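Monovalent Na+/H+ antiporter subunit A (Dietzia sp. DQ12-45-1b, PDB 7D3U) probably exchanges monovalent cations such as sodium for protons across the cell membrane, as the A subunit of the multi-subunit Mrp antiporter complex. Local coordinates at residues I13-P18 with Y105-L110; G25-W30 with S92-G98. All coordinates share one frame. Residues are numbered along the deposited sequence.

Contact 1: residues I13-P18 with Y105-L110. With LMT (dodecyl-beta-D-maltoside), chain T.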
ATOM      1  N   ILE B  13      38.961 -20.605   1.774  1.00 81.43           N
ATOM      2  CA  ILE B  13      39.235 -21.489   0.644  1.00 81.43           C
ATOM      3  C   ILE B  13      38.198 -21.280  -0.450  1.00 81.43           C
ATOM      4  O   ILE B  13      38.536 -21.169  -1.635  1.00 81.43           O
ATOM      5  CB  ILE B  13      39.278 -22.956   1.107  1.00 81.43           C
ATOM      6  CG1 ILE B  13      40.534 -23.214   1.936  1.00 81.43           C
ATOM      7  CG2 ILE B  13      39.230 -23.891  -0.085  1.00 81.43           C
ATOM      8  CD1 ILE B  13      40.582 -24.591   2.540  1.00 81.43           C
ATOM      9  N   ALA B  14      36.920 -21.215  -0.072  1.00 82.26           N
ATOM     10  CA  ALA B  14      35.874 -20.950  -1.052  1.00 82.26           C
ATOM     11  C   ALA B  14      35.973 -19.537  -1.604  1.00 82.26           C
ATOM     12  O   ALA B  14      35.647 -19.303  -2.773  1.00 82.26           O
ATOM     13  CB  ALA B  14      34.499 -21.180  -0.430  1.00 82.26           C
ATOM     14  N   ALA B  15      36.409 -18.588  -0.780  1.00 83.01           N
ATOM     15  CA  ALA B  15      36.585 -17.222  -1.262  1.00 83.01           C
ATOM     16  C   ALA B  15      37.684 -17.142  -2.316  1.00 83.01           C
ATOM     17  O   ALA B  15      37.585 -16.357  -3.265  1.00 83.01           O
ATOM     18  CB  ALA B  15      36.896 -16.289  -0.093  1.00 83.01           C
ATOM     19  N   ILE B  16      38.740 -17.945  -2.165  1.00 82.09           N
ATOM     20  CA  ILE B  16      39.887 -17.880  -3.069  1.00 82.09           C
ATOM     21  C   ILE B  16      39.791 -18.850  -4.238  1.00 82.09           C
ATOM     22  O   ILE B  16      40.553 -18.708  -5.207  1.00 82.09           O
ATOM     23  CB  ILE B  16      41.198 -18.142  -2.300  1.00 82.09           C
ATOM     24  CG1 ILE B  16      42.361 -17.404  -2.960  1.00 82.09           C
ATOM     25  CG2 ILE B  16      41.492 -19.629  -2.219  1.00 82.09           C
ATOM     26  CD1 ILE B  16      43.690 -17.632  -2.282  1.00 82.09           C
ATOM     27  N   SER B  17      38.879 -19.820  -4.189  1.00 83.61           N
ATOM     28  CA  SER B  17      38.782 -20.828  -5.240  1.00 83.61           C
ATOM     29  C   SER B  17      38.436 -20.266  -6.621  1.00 83.61           C
ATOM     30  O   SER B  17      38.935 -20.797  -7.620  1.00 83.61           O
ATOM     31  CB  SER B  17      37.761 -21.896  -4.843  1.00 83.61           C
ATOM     32  OG  SER B  17      36.460 -21.357  -4.734  1.00 83.61           O
ATOM     33  N   PRO B  18      37.600 -19.226  -6.753  1.00 83.79           N
ATOM     34  CA  PRO B  18      37.400 -18.656  -8.099  1.00 83.79           C
ATOM     35  C   PRO B  18      38.660 -18.044  -8.682  1.00 83.79           C
ATOM     36  O   PRO B  18      38.892 -18.146  -9.894  1.00 83.79           O
ATOM     37  CB  PRO B  18      36.304 -17.605  -7.874  1.00 83.79           C
ATOM     38  CG  PRO B  18      35.598 -18.054  -6.658  1.00 83.79           C
ATOM     39  CD  PRO B  18      36.661 -18.634  -5.783  1.00 83.79           C
ATOM     40  N   TYR B 105      33.920 -24.530  -8.520  1.00 80.50           N
ATOM     41  CA  TYR B 105      34.789 -24.667  -7.356  1.00 80.50           C
ATOM     42  C   TYR B 105      34.311 -23.796  -6.203  1.00 80.50           C
ATOM     43  O   TYR B 105      34.292 -24.236  -5.049  1.00 80.50           O
ATOM     44  CB  TYR B 105      36.229 -24.328  -7.734  1.00 80.50           C
ATOM     45  CG  TYR B 105      36.901 -25.418  -8.528  1.00 80.50           C
ATOM     46  CD1 TYR B 105      37.277 -26.607  -7.924  1.00 80.50           C
ATOM     47  CD2 TYR B 105      37.154 -25.262  -9.881  1.00 80.50           C
ATOM     48  CE1 TYR B 105      37.888 -27.607  -8.643  1.00 80.50           C
ATOM     49  CE2 TYR B 105      37.765 -26.258 -10.608  1.00 80.50           C
ATOM     50  CZ  TYR B 105      38.130 -27.428  -9.985  1.00 80.50           C
ATOM     51  OH  TYR B 105      38.740 -28.425 -10.704  1.00 80.50           O
ATOM     52  N   GLY B 106      33.919 -22.555  -6.493  1.00 81.22           N
ATOM     53  CA  GLY B 106      33.401 -21.676  -5.460  1.00 81.22           C
ATOM     54  C   GLY B 106      32.178 -22.213  -4.756  1.00 81.22           C
ATOM     55  O   GLY B 106      31.839 -21.737  -3.668  1.00 81.22           O
ATOM     56  N   LEU B 107      31.501 -23.192  -5.350  1.00 78.77           N
ATOM     57  CA  LEU B 107      30.383 -23.869  -4.710  1.00 78.77           C
ATOM     58  C   LEU B 107      30.786 -25.186  -4.068  1.00 78.77           C
ATOM     59  O   LEU B 107      30.384 -25.465  -2.936  1.00 78.77           O
ATOM     60  CB  LEU B 107      29.267 -24.124  -5.724  1.00 78.77           C
ATOM     61  CG  LEU B 107      28.460 -22.899  -6.142  1.00 78.77           C
ATOM     62  CD1 LEU B 107      27.413 -23.281  -7.166  1.00 78.77           C
ATOM     63  CD2 LEU B 107      27.814 -22.273  -4.927  1.00 78.77           C
ATOM     64  N   MET B 108      31.590 -25.996  -4.755  1.00 80.82           N
ATOM     65  CA  MET B 108      31.963 -27.294  -4.212  1.00 80.82           C
ATOM     66  C   MET B 108      32.899 -27.176  -3.019  1.00 80.82           C
ATOM     67  O   MET B 108      32.996 -28.120  -2.228  1.00 80.82           O
ATOM     68  CB  MET B 108      32.599 -28.150  -5.303  1.00 80.82           C
ATOM     69  CG  MET B 108      31.592 -28.827  -6.205  1.00 80.82           C
ATOM     70  SD  MET B 108      30.815 -30.226  -5.387  1.00 80.82           S
ATOM     71  CE  MET B 108      32.264 -31.180  -4.965  1.00 80.82           C
ATOM     72  N   THR B 109      33.588 -26.046  -2.866  1.00 80.26           N
ATOM     73  CA  THR B 109      34.369 -25.799  -1.661  1.00 80.26           C
ATOM     74  C   THR B 109      33.565 -25.048  -0.608  1.00 80.26           C
ATOM     75  O   THR B 109      33.786 -25.242   0.590  1.00 80.26           O
ATOM     76  CB  THR B 109      35.639 -25.018  -1.998  1.00 80.26           C
ATOM     77  OG1 THR B 109      35.291 -23.683  -2.371  1.00 80.26           O
ATOM     78  CG2 THR B 109      36.388 -25.678  -3.134  1.00 80.26           C
ATOM     79  N   LEU B 110      32.638 -24.187  -1.033  1.00 79.67           N
ATOM     80  CA  LEU B 110      31.693 -23.610  -0.085  1.00 79.67           C
ATOM     81  C   LEU B 110      30.763 -24.676   0.475  1.00 79.67           C
ATOM     82  O   LEU B 110      30.275 -24.545   1.601  1.00 79.67           O
ATOM     83  CB  LEU B 110      30.892 -22.492  -0.748  1.00 79.67           C
ATOM     84  CG  LEU B 110      29.931 -21.699   0.134  1.00 79.67           C
ATOM     85  CD1 LEU B 110      30.121 -20.215  -0.096  1.00 79.67           C
ATOM     86  CD2 LEU B 110      28.497 -22.101  -0.149  1.00 79.67           C
TER
HETATM   87  C1  LMT T1203      32.439 -18.003 -14.582  1.00 82.26           C
HETATM   88  C2  LMT T1203      33.074 -17.384 -13.374  1.00 82.26           C
HETATM   89  C3  LMT T1203      32.167 -17.092 -12.225  1.00 82.26           C
HETATM   90  C4  LMT T1203      32.984 -16.399 -11.168  1.00 82.26           C
HETATM   91  C5  LMT T1203      32.189 -16.257  -9.915  1.00 82.26           C
HETATM   92  C6  LMT T1203      32.166 -17.518  -9.118  1.00 82.26           C
HETATM   93  C7  LMT T1203      31.172 -17.393  -8.003  1.00 82.26           C
HETATM   94  C8  LMT T1203      31.430 -18.461  -7.001  1.00 82.26           C
HETATM   95  C9  LMT T1203      32.046 -17.971  -5.732  1.00 82.26           C
HETATM   96  C10 LMT T1203      31.354 -18.676  -4.601  1.00 82.26           C
HETATM   97  C11 LMT T1203      32.070 -18.469  -3.305  1.00 82.26           C
HETATM   98  C12 LMT T1203      31.815 -17.113  -2.742  1.00 82.26           C
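Ala14, Ser17 and Thr109 bring helix 2-23 against helix 102-119, which is predicted to span the membrane, with very little side-chain bulk between them. The segments run almost antiparallel, at 164°, and their axes approach to 7.9 Å, a close packing made possible by the small residues that face each other. Ala14 loses the largest area, 58 Å². Its CB lies 3.9 Å from Leu110 CB, an apolar contact where the CA atoms of the two segments are nearest, Ala14 CA to Leu110 CA being 5.0 Å. Thr109 OG1 comes within 3.1 Å of Ala14 CA and 3.3 Å of Ala14 CB.

The two hydroxyls at the interface are both turned back onto their own helices. Ser17 (chi1 p) donates from OG to Ala14 O at 3.0 Å, and Thr109, also p, donates from OG1 to Tyr105 O at 2.9 Å. No hydrogen bond crosses the interface, and the contact itself is van der Waals packing. Ser17 OG rests 3.2 Å from Gly106 CA. The missing side chain of Gly106 matters on the detergent side: a CB there would run into C9 of the dodecyl maltoside and press on Pro18 CG. The detergent tail, with C10 3.2 Å from Gly106 O and C9 3.7 Å from Pro18 CG, lies along the seam.

This packing joins the N-terminal helix to a helix of the antiporter-like, complex I-related part of the subunit. Helix 29-45 packs against both partners, through Leu32 on Ile13, Tyr105 and Thr109, while helices 71-94 and 124-142 flank helix 102-119.

Contact 2: residues G25-W30 with S92-G98; sequences GRDAGW and SRYLGRG. With LMT (dodecyl-beta-D-maltoside), chain Y; LMT (dodecyl-beta-D-maltoside), chain X.
Arg26 NH2 donates to Leu95 O (2.8 Å, 160°), Ser92 OG donates to Arg26 O (3.1 Å), and Asp27 OD1 forms a salt bridge with Arg93 NH2 (3.2 Å), Arg93 (m, m, t) pointing away at CB but curling back. Arg26 (p, then extended) crosses the exit of helix 71-94, where Leu95 leaves helical phi/psi (-62/153). Arg26 NE to Arg93 NH2 and Arg26 NH1 to Arg97 NE, both 3.1 Å, are unfavourable like-charge contacts, not hydrogen bonds, partly offset by Asp27. A type I turn, Arg26-Gly29, leads into helix 29-45; Arg97 centres an inverse gamma turn. Gly29 CA is 4.4 Å from Ser92 CA, Gly25 CA 5.6 Å from Gly98 CA. Ser92 CB makes a CH-pi contact with the Trp30 (m) five-membered ring, 3.9 Å from its centroid; detergent C7 (chain Y) covers the opposite face. Two interhelical connections thus meet through carbonyl-bound side chains, a salt bridge and Trp30 packing, joining helices 29-45 and 71-94, with Leu95 on Tyr105 of helix 102-119.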
ATOM      1  N   GLY B  25      42.996 -23.223 -15.109  1.00 90.91           N
ATOM      2  CA  GLY B  25      41.693 -23.525 -15.671  1.00 90.91           C
ATOM      3  C   GLY B  25      40.939 -24.614 -14.935  1.00 90.91           C
ATOM      4  O   GLY B  25      39.908 -24.349 -14.310  1.00 90.91           O
ATOM      5  N   ARG B  26      41.446 -25.844 -14.995  1.00 88.36           N
ATOM      6  CA  ARG B  26      40.885 -26.945 -14.231  1.00 88.36           C
ATOM      7  C   ARG B  26      41.842 -27.512 -13.198  1.00 88.36           C
ATOM      8  O   ARG B  26      41.394 -28.237 -12.306  1.00 88.36           O
ATOM      9  CB  ARG B  26      40.437 -28.082 -15.161  1.00 88.36           C
ATOM     10  CG  ARG B  26      41.581 -28.838 -15.806  1.00 88.36           C
ATOM     11  CD  ARG B  26      41.071 -29.951 -16.695  1.00 88.36           C
ATOM     12  NE  ARG B  26      42.159 -30.751 -17.245  1.00 88.36           N
ATOM     13  CZ  ARG B  26      41.983 -31.856 -17.961  1.00 88.36           C
ATOM     14  NH1 ARG B  26      43.031 -32.521 -18.423  1.00 88.36           N
ATOM     15  NH2 ARG B  26      40.760 -32.297 -18.213  1.00 88.36           N
ATOM     16  N   ASP B  27      43.137 -27.206 -13.290  1.00 88.97           N
ATOM     17  CA  ASP B  27      44.098 -27.674 -12.300  1.00 88.97           C
ATOM     18  C   ASP B  27      43.902 -27.028 -10.938  1.00 88.97           C
ATOM     19  O   ASP B  27      44.587 -27.416  -9.988  1.00 88.97           O
ATOM     20  CB  ASP B  27      45.525 -27.419 -12.783  1.00 88.97           C
ATOM     21  CG  ASP B  27      45.751 -27.892 -14.202  1.00 88.97           C
ATOM     22  OD1 ASP B  27      45.084 -28.861 -14.620  1.00 88.97           O
ATOM     23  OD2 ASP B  27      46.598 -27.295 -14.899  1.00 88.97           O
ATOM     24  N   ALA B  28      42.992 -26.059 -10.819  1.00 87.10           N
ATOM     25  CA  ALA B  28      42.717 -25.446  -9.526  1.00 87.10           C
ATOM     26  C   ALA B  28      42.170 -26.448  -8.524  1.00 87.10           C
ATOM     27  O   ALA B  28      42.181 -26.173  -7.320  1.00 87.10           O
ATOM     28  CB  ALA B  28      41.736 -24.287  -9.685  1.00 87.10           C
ATOM     29  N   GLY B  29      41.682 -27.596  -8.989  1.00 86.60           N
ATOM     30  CA  GLY B  29      41.284 -28.646  -8.078  1.00 86.60           C
ATOM     31  C   GLY B  29      42.433 -29.320  -7.363  1.00 86.60           C
ATOM     32  O   GLY B  29      42.190 -30.059  -6.404  1.00 86.60           O
ATOM     33  N   TRP B  30      43.669 -29.092  -7.805  1.00 86.59           N
ATOM     34  CA  TRP B  30      44.828 -29.683  -7.151  1.00 86.59           C
ATOM     35  C   TRP B  30      45.205 -28.918  -5.883  1.00 86.59           C
ATOM     36  O   TRP B  30      45.429 -29.550  -4.843  1.00 86.59           O
ATOM     37  CB  TRP B  30      46.020 -29.757  -8.109  1.00 86.59           C
ATOM     38  CG  TRP B  30      45.917 -30.844  -9.131  1.00 86.59           C
ATOM     39  CD1 TRP B  30      46.031 -30.710 -10.481  1.00 86.59           C
ATOM     40  CD2 TRP B  30      45.684 -32.237  -8.885  1.00 86.59           C
ATOM     41  NE1 TRP B  30      45.883 -31.929 -11.093  1.00 86.59           N
ATOM     42  CE2 TRP B  30      45.672 -32.883 -10.134  1.00 86.59           C
ATOM     43  CE3 TRP B  30      45.489 -32.999  -7.731  1.00 86.59           C
ATOM     44  CZ2 TRP B  30      45.464 -34.251 -10.263  1.00 86.59           C
ATOM     45  CZ3 TRP B  30      45.286 -34.356  -7.861  1.00 86.59           C
ATOM     46  CH2 TRP B  30      45.273 -34.969  -9.117  1.00 86.59           C
ATOM     47  N   SER B  92      39.754 -32.132 -10.778  1.00 84.20           N
ATOM     48  CA  SER B  92      40.796 -31.419 -11.506  1.00 84.20           C
ATOM     49  C   SER B  92      41.094 -32.085 -12.841  1.00 84.20           C
ATOM     50  O   SER B  92      41.558 -31.424 -13.774  1.00 84.20           O
ATOM     51  CB  SER B  92      42.066 -31.337 -10.667  1.00 84.20           C
ATOM     52  OG  SER B  92      43.089 -30.686 -11.393  1.00 84.20           O
ATOM     53  N   ARG B  93      40.844 -33.391 -12.948  1.00 84.80           N
ATOM     54  CA  ARG B  93      41.002 -34.109 -14.204  1.00 84.80           C
ATOM     55  C   ARG B  93      39.683 -34.471 -14.868  1.00 84.80           C
ATOM     56  O   ARG B  93      39.683 -34.793 -16.060  1.00 84.80           O
ATOM     57  CB  ARG B  93      41.815 -35.393 -13.989  1.00 84.80           C
ATOM     58  CG  ARG B  93      43.314 -35.175 -13.915  1.00 84.80           C
ATOM     59  CD  ARG B  93      43.786 -34.210 -14.983  1.00 84.80           C
ATOM     60  NE  ARG B  93      45.119 -33.693 -14.697  1.00 84.80           N
ATOM     61  CZ  ARG B  93      45.575 -32.525 -15.138  1.00 84.80           C
ATOM     62  NH1 ARG B  93      46.802 -32.130 -14.830  1.00 84.80           N
ATOM     63  NH2 ARG B  93      44.803 -31.750 -15.884  1.00 84.80           N
ATOM     64  N   TYR B  94      38.569 -34.431 -14.136  1.00 83.69           N
ATOM     65  CA  TYR B  94      37.280 -34.750 -14.740  1.00 83.69           C
ATOM     66  C   TYR B  94      36.796 -33.618 -15.639  1.00 83.69           C
ATOM     67  O   TYR B  94      36.359 -33.855 -16.769  1.00 83.69           O
ATOM     68  CB  TYR B  94      36.249 -35.044 -13.652  1.00 83.69           C
ATOM     69  CG  TYR B  94      34.820 -34.990 -14.137  1.00 83.69           C
ATOM     70  CD1 TYR B  94      34.236 -36.085 -14.750  1.00 83.69           C
ATOM     71  CD2 TYR B  94      34.057 -33.842 -13.984  1.00 83.69           C
ATOM     72  CE1 TYR B  94      32.934 -36.039 -15.194  1.00 83.69           C
ATOM     73  CE2 TYR B  94      32.754 -33.788 -14.426  1.00 83.69           C
ATOM     74  CZ  TYR B  94      32.198 -34.889 -15.030  1.00 83.69           C
ATOM     75  OH  TYR B  94      30.897 -34.840 -15.472  1.00 83.69           O
ATOM     76  N   LEU B  95      36.852 -32.384 -15.144  1.00 84.84           N
ATOM     77  CA  LEU B  95      36.342 -31.247 -15.896  1.00 84.84           C
ATOM     78  C   LEU B  95      37.109 -31.069 -17.201  1.00 84.84           C
ATOM     79  O   LEU B  95      38.272 -31.459 -17.325  1.00 84.84           O
ATOM     80  CB  LEU B  95      36.435 -29.971 -15.061  1.00 84.84           C
ATOM     81  CG  LEU B  95      35.648 -29.938 -13.753  1.00 84.84           C
ATOM     82  CD1 LEU B  95      35.767 -28.574 -13.103  1.00 84.84           C
ATOM     83  CD2 LEU B  95      34.194 -30.284 -13.997  1.00 84.84           C
ATOM     84  N   GLY B  96      36.439 -30.474 -18.184  1.00 89.67           N
ATOM     85  CA  GLY B  96      37.075 -30.221 -19.458  1.00 89.67           C
ATOM     86  C   GLY B  96      38.165 -29.172 -19.357  1.00 89.67           C
ATOM     87  O   GLY B  96      38.263 -28.418 -18.390  1.00 89.67           O
ATOM     88  N   ARG B  97      39.004 -29.126 -20.392  1.00 92.65           N
ATOM     89  CA  ARG B  97      40.129 -28.192 -20.438  1.00 92.65           C
ATOM     90  C   ARG B  97      39.610 -26.790 -20.755  1.00 92.65           C
ATOM     91  O   ARG B  97      39.880 -26.202 -21.804  1.00 92.65           O
ATOM     92  CB  ARG B  97      41.164 -28.649 -21.456  1.00 92.65           C
ATOM     93  CG  ARG B  97      42.004 -29.826 -21.000  1.00 92.65           C
ATOM     94  CD  ARG B  97      41.605 -31.099 -21.724  1.00 92.65           C
ATOM     95  NE  ARG B  97      42.495 -32.213 -21.410  1.00 92.65           N
ATOM     96  CZ  ARG B  97      43.676 -32.411 -21.986  1.00 92.65           C
ATOM     97  NH1 ARG B  97      44.115 -31.568 -22.912  1.00 92.65           N
ATOM     98  NH2 ARG B  97      44.419 -33.452 -21.638  1.00 92.65           N
ATOM     99  N   GLY B  98      38.838 -26.253 -19.810  1.00 93.63           N
ATOM    100  CA  GLY B  98      38.298 -24.918 -19.921  1.00 93.63           C
ATOM    101  C   GLY B  98      39.056 -23.920 -19.060  1.00 93.63           C
ATOM    102  O   GLY B  98      39.950 -24.260 -18.289  1.00 93.63           O
TER
HETATM  103  C1  LMT Y1208      47.703 -32.966  -4.494  1.00 84.55           C
HETATM  104  C2  LMT Y1208      48.803 -33.356  -5.434  1.00 84.55           C
HETATM  105  C3  LMT Y1208      49.005 -32.474  -6.621  1.00 84.55           C
HETATM  106  C4  LMT Y1208      49.718 -33.285  -7.670  1.00 84.55           C
HETATM  107  C5  LMT Y1208      49.686 -32.573  -8.980  1.00 84.55           C
HETATM  108  C6  LMT Y1208      49.852 -33.506 -10.132  1.00 84.55           C
HETATM  109  C7  LMT Y1208      49.571 -32.782 -11.417  1.00 84.55           C
HETATM  110  C8  LMT Y1208      50.125 -33.576 -12.548  1.00 84.55           C
HETATM  111  C9  LMT Y1208      49.957 -32.938 -13.889  1.00 84.55           C
HETATM  112  C10 LMT Y1208      50.821 -31.709 -13.915  1.00 84.55           C
HETATM  113  C11 LMT Y1208      51.047 -31.222 -15.310  1.00 84.55           C
HETATM  114  C12 LMT Y1208      49.827 -30.582 -15.879  1.00 84.55           C
HETATM  115  C1  LMT X1207      44.037 -36.690  -1.983  1.00 86.85           C
HETATM  116  C2  LMT X1207      44.725 -36.690  -3.257  1.00 86.85           C
HETATM  117  C3  LMT X1207      44.784 -37.662  -4.230  1.00 86.85           C
HETATM  118  C4  LMT X1207      45.785 -37.863  -5.245  1.00 86.85           C
HETATM  119  C5  LMT X1207      46.047 -37.253  -6.464  1.00 86.85           C
HETATM  120  C6  LMT X1207      46.840 -38.150  -6.865  1.00 86.85           C
HETATM  121  C7  LMT X1207      47.239 -37.359  -7.838  1.00 86.85           C
HETATM  122  C8  LMT X1207      48.483 -37.293  -8.436  1.00 86.85           C
HETATM  123  C9  LMT X1207      48.978 -38.154  -9.470  1.00 86.85           C
HETATM  124  C10 LMT X1207      49.672 -37.888 -10.830  1.00 86.85           C
HETATM  125  C11 LMT X1207      51.002 -38.621 -11.102  1.00 86.85           C
HETATM  126  C12 LMT X1207      51.597 -38.741 -12.476  1.00 86.85           C

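From the N terminus, helix 2-23 supplies the first half of contact 1, and the turn after it, with the start of helix 29-45, supplies the first half of contact 2. The chain then runs through helix 29-45, the hairpin of strands 52-56 and 63-68, and helix 71-94; the end of that helix and the loop beyond it close contact 2. Helix 102-119 follows and closes contact 1, so the smaller loop is nested within the larger one. The centres lie 14 Å apart, and Tyr105 joins them: its OH is 3.1 Å from Arg26 O, a probable hydrogen bond. Together the contacts tie four helices, by flank packing and through end turns.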